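Local atomic coordinates of probable outer membrane protein (Pseudomonas aeruginosa, PDB entry 3DWO), a protein that probably acts as an outer-membrane channel of the FadL family, passing long-chain fatty acids or similar hydrophobic compounds across the outer membrane. Residues P330-G342 and G356-D370. Sequence-based numbering, arbitrary orientation.
Sequences PYTYRNTWTLAVG and GVAYDQTPTHNATRD. With C8E ((hydroxyethyloxy)tri(ethyloxy)octane), chain D; C8E ((hydroxyethyloxy)tri(ethyloxy)octane), chain K.
Leu339 and Tyr359 mark an antiparallel beta hairpin in the barrel wall, whose strand portions 336-342 and 356-360 run at 171°; the loops leading into the first and leaving the second stay in contact as far as Tyr331 and Asp370. Tyr359 N donates to Leu339 O at 2.6 Å, and two reciprocal bonds likewise join Val341 and Val357. On one face Ala340 CB meets Ala358 CB at 3.5 Å; the other carries Leu339, Val341, Val357 and Tyr359. The regular pairing gives way at Gln361, whose N still donates to Trp337 O while its extended side chain runs beside that of Trp337 and brings OE1 to the indole edge, accepting from Trp337 N at 3.0 Å. A C8E detergent chain lies over one face of that indole, consistent with this side of the FadL-type barrel facing the membrane; strands 300-309 and 378-388 flank the hairpin. Beyond the strands, Arg334 holds the loop side-on: its chain extended, NE and NH2 both reach Thr362 O, 3° out of the guanidinium plane, while Arg334 N donates to Pro363 O at 2.9 Å, on a lone pair in the carbonyl plane. Pro363 CG packs on Tyr333 CD2 at 3.5 Å, the two side chains running the same way. Tyr331 O accepts from Thr368 OG1 at 2.7 Å, and Thr332 OG1 is hydrogen-bonded to His365 NE2 in the imidazole plane. Tyr331 OH donates to the syn side of Asp370 OD2 at 2.6 Å, ring and carboxylate 77° apart; the octyl end of a second C8E covers one face of this ring, and Arg372 also bonds the hydroxyl.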
loop_
_atom_site.group_PDB
_atom_site.type_symbol
_atom_site.label_atom_id
_atom_site.label_comp_id
_atom_site.label_asym_id
_atom_site.label_seq_id
_atom_site.Cartn_x
_atom_site.Cartn_y
_atom_site.Cartn_z
ATOM N N PRO A 330 4.037 16.589 -5.735
ATOM C CA PRO A 330 3.378 16.717 -4.431
ATOM C C PRO A 330 2.168 15.803 -4.301
ATOM O O PRO A 330 1.420 15.607 -5.251
ATOM C CB PRO A 330 2.985 18.192 -4.384
ATOM C CG PRO A 330 3.967 18.852 -5.324
ATOM C CD PRO A 330 4.010 17.869 -6.460
ATOM N N TYR A 331 1.985 15.234 -3.120
ATOM C CA TYR A 331 0.853 14.363 -2.877
ATOM C C TYR A 331 0.135 14.785 -1.607
ATOM O O TYR A 331 -1.074 14.608 -1.488
ATOM C CB TYR A 331 1.314 12.907 -2.793
ATOM C CG TYR A 331 1.507 12.282 -4.157
ATOM C CD1 TYR A 331 0.431 12.135 -5.034
ATOM C CD2 TYR A 331 2.766 11.852 -4.582
ATOM C CE1 TYR A 331 0.599 11.574 -6.302
ATOM C CE2 TYR A 331 2.949 11.290 -5.851
ATOM C CZ TYR A 331 1.863 11.151 -6.704
ATOM O OH TYR A 331 2.032 10.576 -7.950
ATOM N N THR A 332 0.892 15.356 -0.673
ATOM C CA THR A 332 0.360 15.844 0.600
ATOM C C THR A 332 -0.754 14.996 1.216
ATOM O O THR A 332 -1.852 15.486 1.469
ATOM C CB THR A 332 -0.160 17.291 0.454
ATOM O OG1 THR A 332 -1.079 17.358 -0.642
ATOM C CG2 THR A 332 0.996 18.248 0.183
ATOM N N TYR A 333 -0.463 13.722 1.452
ATOM C CA TYR A 333 -1.425 12.810 2.065
ATOM C C TYR A 333 -1.836 13.325 3.440
ATOM O O TYR A 333 -1.071 14.023 4.101
ATOM C CB TYR A 333 -0.798 11.427 2.232
ATOM C CG TYR A 333 -0.911 10.518 1.031
ATOM C CD1 TYR A 333 -1.088 11.030 -0.258
ATOM C CD2 TYR A 333 -0.823 9.140 1.183
ATOM C CE1 TYR A 333 -1.180 10.178 -1.364
ATOM C CE2 TYR A 333 -0.909 8.284 0.092
ATOM C CZ TYR A 333 -1.089 8.804 -1.176
ATOM O OH TYR A 333 -1.204 7.936 -2.239
ATOM N N ARG A 334 -3.037 12.958 3.871
ATOM C CA ARG A 334 -3.546 13.363 5.177
ATOM C C ARG A 334 -3.487 12.181 6.142
ATOM O O ARG A 334 -3.543 11.021 5.722
ATOM C CB ARG A 334 -5.007 13.833 5.060
ATOM C CG ARG A 334 -5.946 12.764 4.517
ATOM C CD ARG A 334 -7.437 13.102 4.664
ATOM N NE ARG A 334 -8.276 11.990 4.199
ATOM C CZ ARG A 334 -9.605 11.947 4.291
ATOM N NH1 ARG A 334 -10.275 12.957 4.836
ATOM N NH2 ARG A 334 -10.268 10.888 3.840
ATOM N N ASN A 335 -3.368 12.473 7.434
ATOM C CA ASN A 335 -3.356 11.411 8.431
ATOM C C ASN A 335 -4.715 10.739 8.329
ATOM O O ASN A 335 -5.687 11.361 7.895
ATOM C CB ASN A 335 -3.142 11.973 9.830
ATOM C CG ASN A 335 -1.739 12.486 10.031
ATOM O OD1 ASN A 335 -0.803 12.034 9.367
ATOM N ND2 ASN A 335 -1.576 13.419 10.960
ATOM N N THR A 336 -4.801 9.485 8.751
ATOM C CA THR A 336 -6.053 8.768 8.611
ATOM C C THR A 336 -6.491 7.926 9.813
ATOM O O THR A 336 -5.702 7.641 10.715
ATOM C CB THR A 336 -5.962 7.857 7.382
ATOM O OG1 THR A 336 -7.267 7.387 7.037
ATOM C CG2 THR A 336 -5.067 6.673 7.679
ATOM N N TRP A 337 -7.763 7.538 9.806
ATOM C CA TRP A 337 -8.340 6.709 10.859
ATOM C C TRP A 337 -8.986 5.495 10.217
ATOM O O TRP A 337 -9.479 5.564 9.094
ATOM C CB TRP A 337 -9.427 7.460 11.647
ATOM C CG TRP A 337 -8.924 8.431 12.674
ATOM C CD1 TRP A 337 -8.800 9.783 12.535
ATOM C CD2 TRP A 337 -8.465 8.120 13.994
ATOM N NE1 TRP A 337 -8.290 10.335 13.686
ATOM C CE2 TRP A 337 -8.075 9.335 14.598
ATOM C CE3 TRP A 337 -8.342 6.930 14.725
ATOM C CZ2 TRP A 337 -7.571 9.397 15.900
ATOM C CZ3 TRP A 337 -7.840 6.989 16.016
ATOM C CH2 TRP A 337 -7.460 8.216 16.592
ATOM N N THR A 338 -8.977 4.382 10.935
ATOM C CA THR A 338 -9.604 3.163 10.460
ATOM C C THR A 338 -10.248 2.518 11.687
ATOM O O THR A 338 -9.570 2.144 12.644
ATOM C CB THR A 338 -8.567 2.221 9.762
ATOM O OG1 THR A 338 -9.141 0.921 9.558
ATOM C CG2 THR A 338 -7.317 2.107 10.575
ATOM N N LEU A 339 -11.575 2.433 11.666
ATOM C CA LEU A 339 -12.323 1.868 12.777
ATOM C C LEU A 339 -12.948 0.543 12.366
ATOM O O LEU A 339 -13.494 0.415 11.271
ATOM C CB LEU A 339 -13.416 2.843 13.218
ATOM C CG LEU A 339 -12.997 4.313 13.304
ATOM C CD1 LEU A 339 -14.217 5.177 13.582
ATOM C CD2 LEU A 339 -11.948 4.490 14.385
ATOM N N ALA A 340 -12.865 -0.441 13.253
ATOM C CA ALA A 340 -13.415 -1.755 12.971
ATOM C C ALA A 340 -14.102 -2.333 14.197
ATOM O O ALA A 340 -13.742 -2.031 15.335
ATOM C CB ALA A 340 -12.308 -2.695 12.511
ATOM N N VAL A 341 -15.103 -3.163 13.955
ATOM C CA VAL A 341 -15.819 -3.810 15.033
ATOM C C VAL A 341 -16.261 -5.157 14.503
ATOM O O VAL A 341 -16.731 -5.265 13.372
ATOM C CB VAL A 341 -17.045 -2.986 15.480
ATOM C CG1 VAL A 341 -17.977 -2.745 14.298
ATOM C CG2 VAL A 341 -17.773 -3.720 16.596
ATOM N N GLY A 342 -16.083 -6.188 15.315
ATOM C CA GLY A 342 -16.460 -7.524 14.904
ATOM C C GLY A 342 -16.144 -8.499 16.016
ATOM O O GLY A 342 -15.698 -8.087 17.087
ATOM N N GLY A 356 -17.411 -9.131 10.733
ATOM C CA GLY A 356 -16.960 -7.813 11.125
ATOM C C GLY A 356 -17.068 -6.822 9.987
ATOM O O GLY A 356 -17.268 -7.202 8.831
ATOM N N VAL A 357 -16.940 -5.546 10.326
ATOM C CA VAL A 357 -17.004 -4.473 9.353
ATOM C C VAL A 357 -16.025 -3.397 9.804
ATOM O O VAL A 357 -15.720 -3.283 10.991
ATOM C CB VAL A 357 -18.415 -3.857 9.282
ATOM C CG1 VAL A 357 -19.430 -4.913 8.860
ATOM C CG2 VAL A 357 -18.782 -3.269 10.637
ATOM N N ALA A 358 -15.528 -2.611 8.857
ATOM C CA ALA A 358 -14.584 -1.561 9.200
ATOM C C ALA A 358 -14.721 -0.356 8.282
ATOM O O ALA A 358 -15.207 -0.461 7.158
ATOM C CB ALA A 358 -13.150 -2.113 9.144
ATOM N N TYR A 359 -14.313 0.798 8.788
ATOM C CA TYR A 359 -14.344 2.025 8.015
ATOM C C TYR A 359 -12.892 2.452 7.906
ATOM O O TYR A 359 -12.208 2.601 8.915
ATOM C CB TYR A 359 -15.171 3.094 8.723
ATOM C CG TYR A 359 -14.930 4.481 8.185
ATOM C CD1 TYR A 359 -14.243 5.430 8.943
ATOM C CD2 TYR A 359 -15.342 4.836 6.904
ATOM C CE1 TYR A 359 -13.969 6.695 8.440
ATOM C CE2 TYR A 359 -15.072 6.106 6.388
ATOM C CZ TYR A 359 -14.383 7.026 7.163
ATOM O OH TYR A 359 -14.089 8.274 6.659
ATOM N N ASP A 360 -12.426 2.645 6.679
ATOM C CA ASP A 360 -11.038 3.002 6.441
ATOM C C ASP A 360 -10.897 4.243 5.560
ATOM O O ASP A 360 -11.252 4.217 4.385
ATOM C CB ASP A 360 -10.344 1.798 5.801
ATOM C CG ASP A 360 -8.842 1.929 5.774
ATOM O OD1 ASP A 360 -8.254 2.370 6.784
ATOM O OD2 ASP A 360 -8.248 1.569 4.739
ATOM N N GLN A 361 -10.374 5.325 6.136
ATOM C CA GLN A 361 -10.200 6.576 5.398
ATOM C C GLN A 361 -9.008 6.548 4.459
ATOM O O GLN A 361 -7.947 6.041 4.808
ATOM C CB GLN A 361 -9.982 7.755 6.344
ATOM C CG GLN A 361 -11.119 8.101 7.254
ATOM C CD GLN A 361 -10.814 9.355 8.040
ATOM O OE1 GLN A 361 -9.706 9.523 8.550
ATOM N NE2 GLN A 361 -11.794 10.245 8.146
ATOM N N THR A 362 -9.184 7.124 3.275
ATOM C CA THR A 362 -8.100 7.193 2.312
ATOM C C THR A 362 -7.255 8.409 2.662
ATOM O O THR A 362 -7.787 9.433 3.090
ATOM C CB THR A 362 -8.627 7.375 0.884
ATOM O OG1 THR A 362 -7.518 7.457 -0.020
ATOM C CG2 THR A 362 -9.460 8.660 0.777
ATOM N N PRO A 363 -5.924 8.305 2.513
ATOM C CA PRO A 363 -5.033 9.429 2.818
ATOM C C PRO A 363 -4.900 10.371 1.620
ATOM O O PRO A 363 -4.318 11.453 1.725
ATOM C CB PRO A 363 -3.717 8.737 3.161
ATOM C CG PRO A 363 -3.727 7.571 2.226
ATOM C CD PRO A 363 -5.152 7.058 2.347
ATOM N N THR A 364 -5.437 9.952 0.478
ATOM C CA THR A 364 -5.370 10.774 -0.727
ATOM C C THR A 364 -6.392 11.899 -0.617
ATOM O O THR A 364 -7.307 11.834 0.200
ATOM C CB THR A 364 -5.695 9.944 -1.992
ATOM O OG1 THR A 364 -7.039 9.448 -1.911
ATOM C CG2 THR A 364 -4.729 8.751 -2.120
ATOM N N HIS A 365 -6.215 12.949 -1.411
ATOM C CA HIS A 365 -7.170 14.048 -1.420
ATOM C C HIS A 365 -7.284 14.575 -2.833
ATOM O O HIS A 365 -6.347 14.451 -3.629
ATOM C CB HIS A 365 -6.803 15.158 -0.411
ATOM C CG HIS A 365 -5.542 15.906 -0.714
ATOM N ND1 HIS A 365 -5.539 17.240 -1.066
ATOM C CD2 HIS A 365 -4.241 15.540 -0.622
ATOM C CE1 HIS A 365 -4.292 17.665 -1.171
ATOM N NE2 HIS A 365 -3.485 16.653 -0.907
ATOM N N ASN A 366 -8.459 15.123 -3.128
ATOM C CA ASN A 366 -8.834 15.640 -4.435
ATOM C C ASN A 366 -7.824 16.415 -5.259
ATOM O O ASN A 366 -7.692 16.171 -6.459
ATOM C CB ASN A 366 -10.108 16.483 -4.299
ATOM C CG ASN A 366 -11.310 15.654 -3.907
ATOM O OD1 ASN A 366 -11.202 14.442 -3.704
ATOM N ND2 ASN A 366 -12.471 16.303 -3.800
ATOM N N ALA A 367 -7.125 17.355 -4.632
ATOM C CA ALA A 367 -6.160 18.171 -5.352
ATOM C C ALA A 367 -4.986 17.394 -5.931
ATOM O O ALA A 367 -4.439 17.773 -6.967
ATOM C CB ALA A 367 -5.646 19.289 -4.438
ATOM N N THR A 368 -4.613 16.294 -5.287
ATOM C CA THR A 368 -3.454 15.525 -5.745
ATOM C C THR A 368 -3.674 14.076 -6.193
ATOM O O THR A 368 -2.775 13.467 -6.778
ATOM C CB THR A 368 -2.369 15.495 -4.651
ATOM O OG1 THR A 368 -2.868 14.787 -3.507
ATOM C CG2 THR A 368 -1.993 16.910 -4.224
ATOM N N ARG A 369 -4.842 13.509 -5.930
ATOM C CA ARG A 369 -5.060 12.122 -6.325
ATOM C C ARG A 369 -4.854 11.927 -7.824
ATOM O O ARG A 369 -5.309 12.735 -8.637
ATOM C CB ARG A 369 -6.456 11.656 -5.929
ATOM C CG ARG A 369 -6.699 10.153 -6.128
ATOM C CD ARG A 369 -7.944 9.739 -5.373
ATOM N NE ARG A 369 -8.935 10.787 -5.505
ATOM C CZ ARG A 369 -9.518 11.412 -4.490
ATOM N NH1 ARG A 369 -9.226 11.096 -3.239
ATOM N NH2 ARG A 369 -10.375 12.382 -4.742
ATOM N N ASP A 370 -4.160 10.851 -8.180
ATOM C CA ASP A 370 -3.894 10.549 -9.578
ATOM C C ASP A 370 -4.188 9.078 -9.872
ATOM O O ASP A 370 -4.610 8.341 -8.990
ATOM C CB ASP A 370 -2.447 10.911 -9.931
ATOM C CG ASP A 370 -1.438 10.088 -9.170
ATOM O OD1 ASP A 370 -1.851 9.112 -8.507
ATOM O OD2 ASP A 370 -0.228 10.407 -9.248
HETATM C C1 C8E D . -2.373 9.293 -4.894
HETATM C C2 C8E D . -1.236 8.751 -5.628
HETATM C C3 C8E D . -0.022 8.556 -4.847
HETATM C C4 C8E D . 0.951 7.924 -5.721
HETATM C C5 C8E D . 1.985 7.261 -4.887
HETATM C C6 C8E D . 2.688 6.258 -5.665
HETATM C C7 C8E D . 3.916 6.159 -4.895
HETATM C C8 C8E D . 4.341 4.740 -4.835
HETATM O O9 C8E D . 5.631 4.222 -5.127
HETATM C C10 C8E D . 6.167 4.410 -6.422
HETATM C C11 C8E D . 7.518 3.766 -6.400
HETATM O O12 C8E D . 8.541 4.741 -6.135
HETATM C C13 C8E D . 9.465 5.009 -7.234
HETATM C C14 C8E D . 9.232 6.003 -8.416
HETATM O O15 C8E D . 10.056 7.079 -8.956
HETATM C C16 C8E D . 9.776 8.347 -8.327
HETATM C C17 C8E D . 8.683 9.183 -9.019
HETATM O O18 C8E D . 8.228 8.936 -10.366
HETATM C C19 C8E D . 8.971 9.675 -11.372
HETATM C C20 C8E D . 8.289 10.650 -12.402
HETATM O O21 C8E D . 7.919 10.149 -13.696
HETATM C C1 C8E K . -13.957 10.170 11.355
HETATM C C2 C8E K . -13.495 9.396 12.500
HETATM C C3 C8E K . -13.039 10.200 13.634
HETATM C C4 C8E K . -12.073 9.399 14.363
HETATM C C5 C8E K . -12.386 9.449 15.813
HETATM C C6 C8E K . -12.352 8.111 16.378
HETATM C C7 C8E K . -11.518 8.349 17.543
HETATM C C8 C8E K . -11.262 7.063 18.215
#